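Local coordinates for structural protein (unclassified Rudivirus, PDB 6WQ0) that self-assembles into the helical capsid of a rod-shaped archaeal virus, wrapping the viral DNA and holding it in A-form, at the interface of chains A and B. Sequence-based numbering; all coordinates share one arbitrary frame. Chains: chain A/B, Structural protein.

The interface of chains A and B. Residues chain A 25-27; chain B 27, 31, 35.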
loop_
_atom_site.group_PDB
_atom_site.type_symbol
_atom_site.label_atom_id
_atom_site.label_comp_id
_atom_site.label_asym_id
_atom_site.label_seq_id
_atom_site.Cartn_x
_atom_site.Cartn_y
_atom_site.Cartn_z
ATOM N N SER A 25 41.664 -28.182 26.678
ATOM C CA SER A 25 40.857 -27.158 27.333
ATOM C C SER A 25 39.743 -26.621 26.448
ATOM O O SER A 25 38.914 -25.848 26.934
ATOM C CB SER A 25 41.741 -26.006 27.799
ATOM O OG SER A 25 42.882 -26.493 28.474
ATOM N N ASN A 26 39.714 -26.997 25.176
ATOM C CA ASN A 26 38.603 -26.642 24.308
ATOM C C ASN A 26 37.320 -27.272 24.843
ATOM O O ASN A 26 37.349 -28.397 25.349
ATOM C CB ASN A 26 38.885 -27.133 22.885
ATOM C CG ASN A 26 38.176 -26.321 21.823
ATOM O OD1 ASN A 26 37.058 -26.633 21.427
ATOM N ND2 ASN A 26 38.842 -25.289 21.333
ATOM N N PRO A 27 36.181 -26.580 24.761
ATOM C CA PRO A 27 34.934 -27.196 25.246
ATOM C C PRO A 27 34.547 -28.443 24.473
ATOM O O PRO A 27 34.204 -29.469 25.075
ATOM C CB PRO A 27 33.908 -26.068 25.076
ATOM C CG PRO A 27 34.701 -24.828 24.995
ATOM C CD PRO A 27 35.974 -25.191 24.328
ATOM N N PRO B 27 30.492 -29.517 28.739
ATOM C CA PRO B 27 31.448 -28.668 28.009
ATOM C C PRO B 27 31.882 -27.453 28.804
ATOM O O PRO B 27 33.084 -27.162 28.902
ATOM C CB PRO B 27 30.669 -28.284 26.746
ATOM C CG PRO B 27 29.603 -29.292 26.630
ATOM C CD PRO B 27 29.225 -29.664 28.010
ATOM N N SER B 31 35.703 -26.943 30.281
ATOM C CA SER B 31 36.447 -25.859 29.654
ATOM C C SER B 31 36.771 -24.760 30.658
ATOM O O SER B 31 37.883 -24.227 30.663
ATOM C CB SER B 31 35.672 -25.303 28.463
ATOM O OG SER B 31 34.472 -24.683 28.872
ATOM N N THR B 35 40.602 -23.968 31.610
ATOM C CA THR B 35 41.083 -22.665 31.175
ATOM C C THR B 35 41.478 -21.799 32.364
ATOM O O THR B 35 42.362 -20.943 32.252
ATOM C CB THR B 35 40.007 -21.991 30.326
ATOM O OG1 THR B 35 39.773 -22.778 29.155
ATOM C CG2 THR B 35 40.433 -20.608 29.896
#
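The pyrrolidine ring of A:Pro27 lays one flat face over B:Ser31, whose methylene carbon CB stands nearly above the ring centre, 3.6 Å from ring carbon CG. B:Ser31 gives up the most surface of this patch, 40 Å², followed by A:Pro27 and then A:Ser25. The same CB also meets the backbone carbonyl oxygen of A:Ser25, at 3.6 Å, so the methylene is covered by the ring face and by the backbone of the preceding turn. That turn, residues 25 and 26, joins helix 10-24 to helix 27-48; A:Pro27 suits the first position of the second helix, where its nitrogen has no hydrogen to offer and its ring is left for packing.

With ring face and carbonyl both against CB, a short side chain such as serine suits the place: its methylene packs and its hydroxyl folds back on its own helix. OG lies between the backbone N and the carbonyl carbon (chi1 66°) and bonds to the carbonyl oxygen of B:Pro27 at 2.8 Å. The donor is tilted 28° from that carbonyl plane. One turn further on, B:Thr35 makes the same kind of bond from a different rotamer: its hydroxyl OG1, anti to the carbonyl carbon (chi1 -63°), bonds to the B:Ser31 carbonyl oxygen, also at 2.8 Å. Both hydroxyls thus spend their hydrogens within chain B, and the helix can face its neighbour without needing acceptors there. OG1 of B:Thr35 approaches the A:Ser25 carbonyl oxygen to 3.9 Å, too long for a hydrogen bond, and A:Ser25 CB lies alongside it.

No hydrogen bond or salt bridge crosses the patch; contact is by van der Waals packing of small groups. Two-fold symmetry supplies a twin with the chains exchanged, and together the two patches fit the helix 10-24 to helix 27-48 corner of each subunit against its mate, likely contributing to the paired capsid subunits that build the DNA-wrapping filament.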